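Beta-galactosidase (Bacillus circulans, PDB 4MAD) probably hydrolyses terminal non-reducing beta-D-galactose residues of beta-D-galactosides, as a family 35 glycoside hydrolase. Local coordinates at residues A[45-50]-A[558-563]. Sequence-based numbering, arbitrary orientation.
Sequences PEYWED and TLYVPA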
loop_
_atom_site.group_PDB
_atom_site.type_symbol
_atom_site.label_atom_id
_atom_site.label_comp_id
_atom_site.label_asym_id
_atom_site.label_seq_id
_atom_site.Cartn_x
_atom_site.Cartn_y
_atom_site.Cartn_z
ATOM N N PRO A 45 3.010 -14.211 -5.766
ATOM C CA PRO A 45 4.123 -15.093 -5.429
ATOM C C PRO A 45 4.718 -15.869 -6.594
ATOM O O PRO A 45 5.880 -16.132 -6.627
ATOM C CB PRO A 45 3.535 -16.042 -4.396
ATOM C CG PRO A 45 2.201 -15.703 -4.243
ATOM C CD PRO A 45 1.883 -14.444 -4.882
ATOM N N GLU A 46 3.908 -16.155 -7.581
ATOM C CA GLU A 46 4.338 -16.913 -8.741
ATOM C C GLU A 46 5.493 -16.201 -9.438
ATOM O O GLU A 46 6.290 -16.811 -10.058
ATOM C CB GLU A 46 3.168 -17.095 -9.684
ATOM C CG GLU A 46 2.166 -18.043 -9.137
ATOM C CD GLU A 46 1.145 -17.429 -8.212
ATOM O OE1 GLU A 46 1.079 -16.234 -8.095
ATOM O OE2 GLU A 46 0.372 -18.196 -7.669
ATOM N N TYR A 47 5.493 -14.872 -9.293
ATOM C CA TYR A 47 6.452 -13.991 -9.924
ATOM C C TYR A 47 7.650 -13.518 -9.068
ATOM O O TYR A 47 8.529 -12.866 -9.557
ATOM C CB TYR A 47 5.732 -12.802 -10.560
ATOM C CG TYR A 47 4.881 -13.079 -11.779
ATOM C CD1 TYR A 47 5.142 -14.143 -12.613
ATOM C CD2 TYR A 47 3.869 -12.234 -12.135
ATOM C CE1 TYR A 47 4.398 -14.364 -13.708
ATOM C CE2 TYR A 47 3.133 -12.450 -13.244
ATOM C CZ TYR A 47 3.384 -13.526 -14.029
ATOM O OH TYR A 47 2.691 -13.775 -15.172
ATOM N N TRP A 48 7.702 -13.930 -7.816
ATOM C CA TRP A 48 8.761 -13.446 -6.974
ATOM C C TRP A 48 10.138 -13.836 -7.538
ATOM O O TRP A 48 11.036 -13.058 -7.576
ATOM C CB TRP A 48 8.595 -13.961 -5.541
ATOM C CG TRP A 48 7.521 -13.364 -4.748
ATOM C CD1 TRP A 48 6.879 -12.184 -4.966
ATOM C CD2 TRP A 48 6.952 -13.891 -3.554
ATOM N NE1 TRP A 48 5.971 -11.951 -4.009
ATOM C CE2 TRP A 48 5.984 -12.986 -3.121
ATOM C CE3 TRP A 48 7.183 -15.030 -2.796
ATOM C CZ2 TRP A 48 5.234 -13.197 -1.980
ATOM C CZ3 TRP A 48 6.447 -15.236 -1.690
ATOM C CH2 TRP A 48 5.481 -14.332 -1.280
ATOM N N GLU A 49 10.278 -15.055 -8.000
ATOM C CA GLU A 49 11.571 -15.455 -8.523
ATOM C C GLU A 49 11.962 -14.637 -9.732
ATOM O O GLU A 49 13.068 -14.255 -9.885
ATOM C CB GLU A 49 11.586 -16.931 -8.863
ATOM C CG GLU A 49 12.947 -17.398 -9.371
ATOM C CD GLU A 49 13.166 -18.883 -9.241
ATOM O OE1 GLU A 49 12.258 -19.640 -9.080
ATOM O OE2 GLU A 49 14.285 -19.298 -9.328
ATOM N N ASP A 50 11.011 -14.354 -10.576
ATOM C CA ASP A 50 11.314 -13.629 -11.780
ATOM C C ASP A 50 11.884 -12.274 -11.419
ATOM O O ASP A 50 12.880 -11.876 -11.934
ATOM C CB ASP A 50 10.049 -13.408 -12.587
ATOM C CG ASP A 50 10.291 -12.574 -13.833
ATOM O OD1 ASP A 50 10.847 -13.096 -14.777
ATOM O OD2 ASP A 50 9.958 -11.394 -13.858
ATOM N N THR A 558 -5.422 1.947 -16.527
ATOM C CA THR A 558 -5.497 0.499 -16.705
ATOM C C THR A 558 -5.178 -0.182 -15.409
ATOM O O THR A 558 -4.490 0.378 -14.622
ATOM C CB THR A 558 -4.491 -0.033 -17.699
ATOM O OG1 THR A 558 -3.199 0.467 -17.399
ATOM C CG2 THR A 558 -4.839 0.337 -19.079
ATOM N N LEU A 559 -5.702 -1.375 -15.227
ATOM C CA LEU A 559 -5.379 -2.214 -14.113
ATOM C C LEU A 559 -4.638 -3.451 -14.615
ATOM O O LEU A 559 -5.126 -4.098 -15.425
ATOM C CB LEU A 559 -6.620 -2.672 -13.326
ATOM C CG LEU A 559 -7.309 -1.708 -12.376
ATOM C CD1 LEU A 559 -8.625 -2.200 -11.782
ATOM C CD2 LEU A 559 -6.402 -1.199 -11.353
ATOM N N TYR A 560 -3.503 -3.736 -14.023
ATOM C CA TYR A 560 -2.712 -4.902 -14.329
ATOM C C TYR A 560 -3.371 -6.137 -13.806
ATOM O O TYR A 560 -3.750 -6.202 -12.702
ATOM C CB TYR A 560 -1.303 -4.728 -13.784
ATOM C CG TYR A 560 -0.381 -5.912 -13.646
ATOM C CD1 TYR A 560 -0.054 -6.699 -14.699
ATOM C CD2 TYR A 560 0.195 -6.179 -12.459
ATOM C CE1 TYR A 560 0.778 -7.715 -14.554
ATOM C CE2 TYR A 560 1.016 -7.202 -12.292
ATOM C CZ TYR A 560 1.321 -7.973 -13.358
ATOM O OH TYR A 560 2.151 -8.995 -13.174
ATOM N N VAL A 561 -3.449 -7.112 -14.684
ATOM C CA VAL A 561 -3.896 -8.424 -14.377
ATOM C C VAL A 561 -2.763 -9.446 -14.519
ATOM O O VAL A 561 -2.443 -9.826 -15.578
ATOM C CB VAL A 561 -4.994 -8.831 -15.344
ATOM C CG1 VAL A 561 -5.561 -10.143 -14.971
ATOM C CG2 VAL A 561 -6.028 -7.799 -15.469
ATOM N N PRO A 562 -2.207 -9.903 -13.434
ATOM C CA PRO A 562 -1.209 -10.944 -13.493
ATOM C C PRO A 562 -1.780 -12.247 -14.049
ATOM O O PRO A 562 -2.850 -12.613 -13.713
ATOM C CB PRO A 562 -0.830 -11.141 -12.026
ATOM C CG PRO A 562 -1.228 -9.959 -11.377
ATOM C CD PRO A 562 -2.403 -9.452 -12.067
ATOM N N ALA A 563 -0.988 -12.980 -14.802
ATOM C CA ALA A 563 -1.509 -14.177 -15.407
ATOM C C ALA A 563 -2.091 -15.171 -14.397
ATOM O O ALA A 563 -3.044 -15.832 -14.700
ATOM C CB ALA A 563 -0.474 -14.824 -16.201
#
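Tyr47 reaches across to Tyr560, Pro562 and Ala563 and accounts for the whole of the contact on its side, since no other residue of 45-50 comes within 4.5 Å of 558-563. Its CG is set anti to the carbonyl carbon (chi1 -70°), which leaves CG beside the backbone N and, with CB directed toward 558-563, sends the phenol across to that segment. The closely packed part lies along the CD2-CE2 edge: the Tyr560 hydroxyl meets that edge near the ring plane, its OH 3.6 Å from Tyr47 CE2, while the two tyrosine side chains run obliquely to each other and do not stack. At the far end Tyr47 OH lies 3.5 Å from Ala563 CB. That hydroxyl hydrogen-bonds to Asp527 OD1, which also accepts the Ala563 backbone N-H, so one carboxylate oxygen ties both segments together. Looser packing begins at Pro562, whose CB is 4.3 Å from Tyr47 CE2, and continues at exposed Glu46, whose OE1 stays 6.7 Å from Pro562 CB. The nearest CA atoms, those of Tyr47 and Pro562, are 9.0 Å apart, and only 118 Å² is buried. An alanine in place of Tyr47 would probably open a gap beside Tyr560 and leave Asp527 without its phenol partner. This is a sparse interdomain contact, bridging the catalytic (beta/alpha)8 barrel and the end of outermost strand 558-561, with the turn after it, in the antiparallel galactose-binding-type domain.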